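Local coordinates for DUF4276 family protein (Pyrococcus horikoshii, PDB 2P62) that is of unknown function but belongs to a Toprim-like family, whose known members often carry out metal-dependent chemistry on nucleic acids, at residues A[77-82]-A[113-118]; A[7-12]-A[98-103]; A[167-172]-A[194-199]. All coordinates share one frame; numbering follows the deposited sequence.

How the interactions relate
From the N terminus, the chain first runs through strand 2-7 into segment 7-12, the opening end of interaction 2, then passes helix 71-84, where segment 77-82 opens interaction 1. Segment 98-103 closes interaction 2 over 85 intervening residues before segment 113-118 closes interaction 1 over 30, so the two contacts cross. Interaction 2 brings together the loops that follow two neighbouring parallel strands of the sheet; interaction 1 ties helix 71-84 to the loop leading into edge strand 118-120. Interaction 3 comes later in series, closing 21 residues within the helical C-terminal part, where it joins two helix ends beside the second subunit. Its centre lies about 47 Å from that of interaction 1.

Interaction 1: A[77-82]-A[113-118]; sequences SVLDSV and REREVR
L79 and D80, on helix 71-84 of the Toprim-like α/β fold, receive the side chain of R115 from the loop that leads into edge strand 118-120. The tight part is L79 packed over one face of the R115 guanidinium, its CB 3.4 Å from R115 NH2 and its CD2 3.7 Å from R115 NE. T126 on strand 123-126 touches both L79 and R115, and L112 also packs on L79, so L79 is buried. R115 bends at its second torsion and then runs extended at chi3, which carries the guanidinium to the helix. The looser, partly exposed side is ionic. R115 NH2 donates to D80 OD2 at 2.8 Å, with an N-H...O angle of 143°, while the bond from R115 NH1 to the same D80 OD2 is weak at 3.3 Å. The stronger partner of R115 is E127, bound through NH1, and D80 OD1 pairs with K76, so R115 pairs with two carboxylates and D80 with two cations. The NH2 bond is far from the usual carboxylate-guanidinium match: the two planes are 47° apart, and R115 NH2 meets D80 OD2 from 63° above the carboxylate plane.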
loop_
_atom_site.group_PDB
_atom_site.type_symbol
_atom_site.label_atom_id
_atom_site.label_comp_id
_atom_site.label_asym_id
_atom_site.label_seq_id
_atom_site.Cartn_x
_atom_site.Cartn_y
_atom_site.Cartn_z
ATOM N N SER A 77 4.470 29.090 -2.352
ATOM C CA SER A 77 4.113 29.357 -0.973
ATOM C C SER A 77 5.348 29.383 -0.088
ATOM O O SER A 77 5.646 30.400 0.535
ATOM C CB SER A 77 3.158 28.289 -0.443
ATOM O OG SER A 77 2.046 28.114 -1.292
ATOM N N VAL A 78 6.064 28.263 -0.028
ATOM C CA VAL A 78 7.250 28.174 0.821
ATOM C C VAL A 78 8.218 29.331 0.556
ATOM O O VAL A 78 8.641 30.016 1.489
ATOM C CB VAL A 78 7.986 26.805 0.648
ATOM C CG1 VAL A 78 9.224 26.778 1.507
ATOM C CG2 VAL A 78 7.072 25.651 1.060
ATOM N N LEU A 79 8.544 29.558 -0.715
ATOM C CA LEU A 79 9.443 30.639 -1.115
ATOM C C LEU A 79 8.940 32.009 -0.664
ATOM O O LEU A 79 9.712 32.830 -0.172
ATOM C CB LEU A 79 9.612 30.636 -2.635
ATOM C CG LEU A 79 10.856 30.038 -3.287
ATOM C CD1 LEU A 79 11.375 28.848 -2.516
ATOM C CD2 LEU A 79 10.498 29.662 -4.706
ATOM N N ASP A 80 7.651 32.272 -0.853
ATOM C CA ASP A 80 7.091 33.556 -0.437
ATOM C C ASP A 80 7.156 33.650 1.095
ATOM O O ASP A 80 7.527 34.689 1.650
ATOM C CB ASP A 80 5.643 33.709 -0.939
ATOM C CG ASP A 80 5.563 34.033 -2.444
ATOM O OD1 ASP A 80 4.494 33.793 -3.044
ATOM O OD2 ASP A 80 6.549 34.547 -3.032
ATOM N N SER A 81 6.815 32.561 1.780
ATOM C CA SER A 81 6.869 32.558 3.237
ATOM C C SER A 81 8.303 32.838 3.695
ATOM O O SER A 81 8.517 33.548 4.676
ATOM C CB SER A 81 6.385 31.212 3.793
ATOM O OG SER A 81 5.038 30.955 3.424
ATOM N N VAL A 82 9.289 32.291 2.987
ATOM C CA VAL A 82 10.678 32.528 3.362
ATOM C C VAL A 82 11.048 33.997 3.122
ATOM O O VAL A 82 11.728 34.616 3.937
ATOM C CB VAL A 82 11.654 31.604 2.575
ATOM C CG1 VAL A 82 13.108 31.965 2.901
ATOM C CG2 VAL A 82 11.397 30.150 2.931
ATOM N N ARG A 113 9.218 31.220 -11.943
ATOM C CA ARG A 113 9.076 32.408 -12.782
ATOM C C ARG A 113 9.000 33.677 -11.910
ATOM O O ARG A 113 8.482 33.637 -10.796
ATOM C CB ARG A 113 7.819 32.259 -13.640
ATOM C CG ARG A 113 8.057 32.460 -15.120
ATOM C CD ARG A 113 7.664 33.863 -15.533
ATOM N NE ARG A 113 6.262 34.137 -15.221
ATOM C CZ ARG A 113 5.599 35.216 -15.633
ATOM N NH1 ARG A 113 6.208 36.129 -16.383
ATOM N NH2 ARG A 113 4.328 35.386 -15.287
ATOM N N GLU A 114 9.524 34.794 -12.410
ATOM C CA GLU A 114 9.519 36.062 -11.667
ATOM C C GLU A 114 10.379 35.968 -10.403
ATOM O O GLU A 114 10.118 36.650 -9.404
ATOM C CB GLU A 114 8.089 36.471 -11.272
ATOM C CG GLU A 114 7.171 36.812 -12.442
ATOM C CD GLU A 114 7.533 38.123 -13.134
ATOM O OE1 GLU A 114 6.909 38.434 -14.171
ATOM O OE2 GLU A 114 8.430 38.845 -12.646
ATOM N N ARG A 115 11.402 35.117 -10.457
ATOM C CA ARG A 115 12.315 34.901 -9.332
ATOM C C ARG A 115 13.742 35.199 -9.751
ATOM O O ARG A 115 14.144 34.868 -10.866
ATOM C CB ARG A 115 12.281 33.436 -8.859
ATOM C CG ARG A 115 10.974 32.939 -8.257
ATOM C CD ARG A 115 10.788 33.405 -6.817
ATOM N NE ARG A 115 9.552 32.869 -6.251
ATOM C CZ ARG A 115 8.994 33.291 -5.119
ATOM N NH1 ARG A 115 9.560 34.264 -4.419
ATOM N NH2 ARG A 115 7.860 32.743 -4.695
ATOM N N GLU A 116 14.503 35.823 -8.860
ATOM C CA GLU A 116 15.909 36.098 -9.132
ATOM C C GLU A 116 16.540 34.742 -8.822
ATOM O O GLU A 116 16.317 34.182 -7.748
ATOM C CB GLU A 116 16.473 37.156 -8.172
ATOM C CG GLU A 116 15.727 38.485 -8.153
ATOM C CD GLU A 116 16.021 39.354 -9.366
ATOM O OE1 GLU A 116 15.402 40.438 -9.482
ATOM O OE2 GLU A 116 16.871 38.960 -10.199
ATOM N N VAL A 117 17.315 34.211 -9.758
ATOM C CA VAL A 117 17.933 32.913 -9.562
ATOM C C VAL A 117 19.445 32.950 -9.741
ATOM O O VAL A 117 19.978 33.829 -10.416
ATOM C CB VAL A 117 17.324 31.867 -10.533
ATOM C CG1 VAL A 117 17.730 32.181 -11.968
ATOM C CG2 VAL A 117 17.788 30.493 -10.159
ATOM N N ARG A 118 20.122 31.990 -9.119
ATOM C CA ARG A 118 21.576 31.853 -9.180
ATOM C C ARG A 118 21.874 30.387 -8.917
ATOM O O ARG A 118 21.341 29.798 -7.974
ATOM C CB ARG A 118 22.255 32.700 -8.097
ATOM C CG ARG A 118 23.778 32.748 -8.195
ATOM C CD ARG A 118 24.424 32.531 -6.839
ATOM N NE ARG A 118 23.689 33.230 -5.784
ATOM C CZ ARG A 118 23.642 32.832 -4.517
ATOM N NH1 ARG A 118 24.292 31.736 -4.136
ATOM N NH2 ARG A 118 22.932 33.520 -3.635
#

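Interaction 2: A[7-12]-A[98-103]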
loop_
_atom_site.group_PDB
_atom_site.type_symbol
_atom_site.label_atom_id
_atom_site.label_comp_id
_atom_site.label_asym_id
_atom_site.label_seq_id
_atom_site.Cartn_x
_atom_site.Cartn_y
_atom_site.Cartn_z
ATOM N N ILE A 7 10.559 16.761 -1.415
ATOM C CA ILE A 7 9.382 16.448 -2.215
ATOM C C ILE A 7 9.622 15.251 -3.124
ATOM O O ILE A 7 10.509 15.276 -3.975
ATOM C CB ILE A 7 8.975 17.642 -3.102
ATOM C CG1 ILE A 7 8.845 18.912 -2.248
ATOM C CG2 ILE A 7 7.655 17.318 -3.813
ATOM C CD1 ILE A 7 8.609 20.186 -3.051
ATOM N N VAL A 8 8.830 14.204 -2.931
ATOM C CA VAL A 8 8.939 12.995 -3.734
ATOM C C VAL A 8 7.598 12.744 -4.403
ATOM O O VAL A 8 6.615 13.422 -4.094
ATOM C CB VAL A 8 9.314 11.778 -2.866
ATOM C CG1 VAL A 8 10.699 11.974 -2.277
ATOM C CG2 VAL A 8 8.288 11.594 -1.760
ATOM N N GLU A 9 7.542 11.765 -5.303
ATOM C CA GLU A 9 6.296 11.480 -6.008
ATOM C C GLU A 9 5.275 10.627 -5.258
ATOM O O GLU A 9 4.098 10.970 -5.235
ATOM C CB GLU A 9 6.578 10.828 -7.364
ATOM C CG GLU A 9 5.338 10.775 -8.247
ATOM C CD GLU A 9 5.601 10.139 -9.596
ATOM O OE1 GLU A 9 6.682 10.394 -10.172
ATOM O OE2 GLU A 9 4.720 9.397 -10.088
ATOM N N GLY A 10 5.712 9.522 -4.657
ATOM C CA GLY A 10 4.779 8.659 -3.948
ATOM C C GLY A 10 5.301 8.003 -2.681
ATOM O O GLY A 10 6.417 8.284 -2.229
ATOM N N LYS A 11 4.480 7.124 -2.104
ATOM C CA LYS A 11 4.826 6.413 -0.875
ATOM C C LYS A 11 6.124 5.624 -1.028
ATOM O O LYS A 11 6.959 5.626 -0.122
ATOM C CB LYS A 11 3.701 5.454 -0.480
ATOM C CG LYS A 11 3.732 5.006 0.975
ATOM C CD LYS A 11 3.294 6.140 1.891
ATOM C CE LYS A 11 2.982 5.666 3.318
ATOM N NZ LYS A 11 4.169 5.139 4.043
ATOM N N THR A 12 6.295 4.948 -2.163
ATOM C CA THR A 12 7.510 4.168 -2.397
ATOM C C THR A 12 8.763 5.031 -2.219
ATOM O O THR A 12 9.719 4.619 -1.552
ATOM C CB THR A 12 7.535 3.536 -3.822
ATOM O OG1 THR A 12 7.272 4.543 -4.810
ATOM C CG2 THR A 12 6.492 2.422 -3.941
ATOM N N VAL A 98 14.107 9.821 -13.566
ATOM C CA VAL A 98 14.676 10.408 -14.764
ATOM C C VAL A 98 13.714 10.204 -15.943
ATOM O O VAL A 98 13.562 11.083 -16.782
ATOM C CB VAL A 98 16.053 9.753 -15.053
ATOM C CG1 VAL A 98 16.575 10.175 -16.414
ATOM C CG2 VAL A 98 17.043 10.133 -13.950
ATOM N N ASP A 99 13.057 9.044 -15.974
ATOM C CA ASP A 99 12.088 8.659 -17.015
ATOM C C ASP A 99 10.988 9.648 -17.306
ATOM O O ASP A 99 10.645 9.886 -18.461
ATOM C CB ASP A 99 11.373 7.376 -16.628
ATOM C CG ASP A 99 12.233 6.182 -16.762
ATOM O OD1 ASP A 99 11.811 5.107 -16.281
ATOM O OD2 ASP A 99 13.327 6.318 -17.353
ATOM N N GLU A 100 10.396 10.175 -16.244
ATOM C CA GLU A 100 9.292 11.100 -16.384
ATOM C C GLU A 100 9.720 12.443 -16.937
ATOM O O GLU A 100 10.808 12.940 -16.630
ATOM C CB GLU A 100 8.596 11.291 -15.036
ATOM C CG GLU A 100 8.338 10.001 -14.274
ATOM C CD GLU A 100 7.460 10.217 -13.054
ATOM O OE1 GLU A 100 7.691 11.196 -12.311
ATOM O OE2 GLU A 100 6.538 9.401 -12.840
ATOM N N GLY A 101 8.843 13.012 -17.763
ATOM C CA GLY A 101 9.071 14.309 -18.376
ATOM C C GLY A 101 10.464 14.578 -18.906
ATOM O O GLY A 101 11.147 13.684 -19.398
ATOM N N ASN A 102 10.878 15.835 -18.823
ATOM C CA ASN A 102 12.198 16.216 -19.282
ATOM C C ASN A 102 13.175 16.232 -18.117
ATOM O O ASN A 102 12.892 15.669 -17.063
ATOM C CB ASN A 102 12.140 17.580 -19.958
ATOM C CG ASN A 102 11.476 17.519 -21.327
ATOM O OD1 ASN A 102 11.968 16.847 -22.256
ATOM N ND2 ASN A 102 10.349 18.222 -21.461
ATOM N N ASP A 103 14.323 16.869 -18.310
ATOM C CA ASP A 103 15.339 16.933 -17.272
ATOM C C ASP A 103 14.761 17.584 -16.012
ATOM O O ASP A 103 14.123 18.636 -16.070
ATOM C CB ASP A 103 16.558 17.695 -17.806
ATOM C CG ASP A 103 17.729 17.666 -16.854
ATOM O OD1 ASP A 103 17.648 18.336 -15.806
ATOM O OD2 ASP A 103 18.731 16.974 -17.141
#
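E9 and E100 meet at what is probably the acidic cluster of a Toprim-like fold, E9 in the loop that follows strand 2-7 and leads into helix 11-23, E100 in the loop after the adjacent parallel strand 89-97. The backbones stay well apart, with 10.8 Å between E9 CA and E100 CA, and the side chains bridge the gap from opposite directions. E9 reaches across fully stretched, with chi1 at -168° and chi2 at 180°, while E100 is likewise extended beyond its CG. The carboxylates come together nearly coplanar, their planes 18° apart. E9 OE1 points at the E100 group, lying 2.5 Å from E100 OE1 and 2.9 Å from E100 OE2; the latter also stands 3.3 Å from E9 OE2. K68 offers E100 OE1 a long, weak ion pair. Shortening E100 to an alanine removes its carboxylate, which would probably leave E9 without the acid it faces and K68 without this weak partner. In Toprim relatives, a glutamate after the first strand and aspartates after a later one coordinate magnesium; two acidic groups drawn this close, with D99 just before E100 in the chain, are consistent with a site that would favour a bound cation.

Interaction 3: A[167-172]-A[194-199]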
loop_
_atom_site.group_PDB
_atom_site.type_symbol
_atom_site.label_atom_id
_atom_site.label_comp_id
_atom_site.label_asym_id
_atom_site.label_seq_id
_atom_site.Cartn_x
_atom_site.Cartn_y
_atom_site.Cartn_z
ATOM N N GLU A 167 20.738 -12.854 -9.383
ATOM C CA GLU A 167 21.574 -13.957 -9.822
ATOM C C GLU A 167 20.887 -15.250 -9.386
ATOM O O GLU A 167 20.689 -16.162 -10.189
ATOM C CB GLU A 167 22.952 -13.843 -9.169
ATOM C CG GLU A 167 23.860 -15.033 -9.403
ATOM C CD GLU A 167 23.944 -15.407 -10.869
ATOM O OE1 GLU A 167 24.154 -14.492 -11.705
ATOM O OE2 GLU A 167 23.801 -16.614 -11.185
ATOM N N LYS A 168 20.521 -15.311 -8.106
ATOM C CA LYS A 168 19.840 -16.471 -7.542
ATOM C C LYS A 168 18.611 -16.803 -8.375
ATOM O O LYS A 168 18.122 -17.932 -8.371
ATOM C CB LYS A 168 19.411 -16.184 -6.103
ATOM C CG LYS A 168 18.634 -17.313 -5.442
ATOM C CD LYS A 168 18.299 -16.971 -3.992
ATOM C CE LYS A 168 17.522 -18.093 -3.310
ATOM N NZ LYS A 168 17.205 -17.759 -1.894
ATOM N N TYR A 169 18.100 -15.803 -9.080
ATOM C CA TYR A 169 16.938 -16.021 -9.917
ATOM C C TYR A 169 17.371 -16.048 -11.377
ATOM O O TYR A 169 18.030 -16.993 -11.804
ATOM C CB TYR A 169 15.862 -14.951 -9.629
ATOM C CG TYR A 169 15.092 -15.253 -8.347
ATOM C CD1 TYR A 169 15.721 -15.181 -7.099
ATOM C CD2 TYR A 169 13.798 -15.783 -8.394
ATOM C CE1 TYR A 169 15.095 -15.652 -5.935
ATOM C CE2 TYR A 169 13.157 -16.258 -7.235
ATOM C CZ TYR A 169 13.816 -16.199 -6.010
ATOM O OH TYR A 169 13.243 -16.753 -4.879
ATOM N N ARG A 170 17.030 -15.024 -12.143
ATOM C CA ARG A 170 17.403 -14.991 -13.559
ATOM C C ARG A 170 16.607 -16.048 -14.321
ATOM O O ARG A 170 15.925 -15.731 -15.293
ATOM C CB ARG A 170 18.907 -15.239 -13.755
ATOM C CG ARG A 170 19.350 -15.000 -15.200
ATOM C CD ARG A 170 20.805 -15.357 -15.429
ATOM N NE ARG A 170 21.029 -16.785 -15.232
ATOM C CZ ARG A 170 20.527 -17.741 -16.010
ATOM N NH1 ARG A 170 19.767 -17.427 -17.058
ATOM N NH2 ARG A 170 20.771 -19.017 -15.730
ATOM N N GLY A 171 16.704 -17.303 -13.885
ATOM C CA GLY A 171 15.940 -18.358 -14.527
ATOM C C GLY A 171 14.473 -17.965 -14.464
ATOM O O GLY A 171 13.697 -18.238 -15.382
ATOM N N SER A 172 14.086 -17.323 -13.366
ATOM C CA SER A 172 12.717 -16.859 -13.213
ATOM C C SER A 172 12.501 -15.661 -14.135
ATOM O O SER A 172 11.465 -15.558 -14.793
ATOM C CB SER A 172 12.440 -16.444 -11.768
ATOM O OG SER A 172 12.522 -17.547 -10.887
ATOM N N SER A 194 9.801 -9.443 -4.035
ATOM C CA SER A 194 8.848 -9.754 -2.970
ATOM C C SER A 194 8.816 -11.263 -2.729
ATOM O O SER A 194 8.725 -11.734 -1.590
ATOM C CB SER A 194 7.436 -9.284 -3.340
ATOM O OG SER A 194 7.355 -7.883 -3.464
ATOM N N ILE A 195 8.878 -12.013 -3.821
ATOM C CA ILE A 195 8.862 -13.464 -3.761
ATOM C C ILE A 195 10.182 -13.986 -3.212
ATOM O O ILE A 195 10.203 -14.887 -2.371
ATOM C CB ILE A 195 8.631 -14.048 -5.157
ATOM C CG1 ILE A 195 7.265 -13.587 -5.677
ATOM C CG2 ILE A 195 8.771 -15.559 -5.118
ATOM C CD1 ILE A 195 6.993 -13.953 -7.130
ATOM N N ALA A 196 11.287 -13.410 -3.680
ATOM C CA ALA A 196 12.607 -13.836 -3.232
ATOM C C ALA A 196 12.829 -13.574 -1.752
ATOM O O ALA A 196 13.643 -14.243 -1.123
ATOM C CB ALA A 196 13.689 -13.139 -4.049
ATOM N N ASN A 197 12.120 -12.599 -1.191
ATOM C CA ASN A 197 12.288 -12.295 0.230
ATOM C C ASN A 197 11.080 -12.751 1.030
ATOM O O ASN A 197 10.974 -12.476 2.225
ATOM C CB ASN A 197 12.500 -10.797 0.447
ATOM C CG ASN A 197 13.764 -10.284 -0.215
ATOM O OD1 ASN A 197 14.132 -9.123 -0.054
ATOM N ND2 ASN A 197 14.433 -11.149 -0.970
ATOM N N ASP A 198 10.180 -13.466 0.366
ATOM C CA ASP A 198 8.965 -13.960 1.002
ATOM C C ASP A 198 8.247 -12.812 1.716
ATOM O O ASP A 198 7.904 -12.914 2.896
ATOM C CB ASP A 198 9.297 -15.070 2.007
ATOM C CG ASP A 198 8.066 -15.893 2.400
ATOM O OD1 ASP A 198 8.031 -16.419 3.537
ATOM O OD2 ASP A 198 7.139 -16.025 1.568
ATOM N N TYR A 199 8.032 -11.715 0.991
ATOM C CA TYR A 199 7.349 -10.545 1.535
ATOM C C TYR A 199 5.856 -10.792 1.530
ATOM O O TYR A 199 5.275 -11.048 0.482
ATOM C CB TYR A 199 7.634 -9.313 0.690
ATOM C CG TYR A 199 6.990 -8.061 1.230
ATOM C CD1 TYR A 199 7.326 -7.573 2.494
ATOM C CD2 TYR A 199 6.049 -7.359 0.481
ATOM C CE1 TYR A 199 6.741 -6.415 2.995
ATOM C CE2 TYR A 199 5.460 -6.206 0.973
ATOM C CZ TYR A 199 5.809 -5.739 2.227
ATOM O OH TYR A 199 5.228 -4.592 2.719
#
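Y169 and A196 join two helix ends in the helical C-terminal part of the chain: Y169 is where helix 165-168 breaks before helix 171-180 starts, and A196 is the last residue of helix 186-196, which closes in a Schellman motif. The contact between the segments is chiefly van der Waals. The ring of Y169 approaches A196 with one ortho-to-hydroxyl corner, CE1 lying 3.4 Å from A196 CB, and CZ follows at 3.6 Å from the same methyl; the methyl meets the ring obliquely. The Y169 side chain is swung beside its own backbone N (chi1 -78°), which sends the ring toward the end of helix 186-196. Within its own segment, S172 CB lies in the ring plane at the edge, 3.7 Å from Y169 CD2. I195 contributes mainly through its backbone.

The hydrogen bonds of this region belong to the helix end and to the dimer. In the Schellman motif, Y199 N donates to S194 O at 2.7 Å and D198 N to I195 O at 3.1 Å, with D198 at positive phi as the C-prime residue that turns the chain out of the helix. I195 O accepts a second bond from K180 of the second subunit, so one terminal carbonyl serves both the helix end and the subunit interface. S172 OG is hydrogen-bonded to D179 of that subunit, whose side chain also packs on Y169. Farther along, Y199 OH bonds to the carbonyl of C203, the residue known to form an interchain disulfide.

The tyrosine hydroxyl also touches the helix end: Y169 OH lies 3.4 Å from A196 CA, while I195 O remains 4.4 Å from Y169 OH.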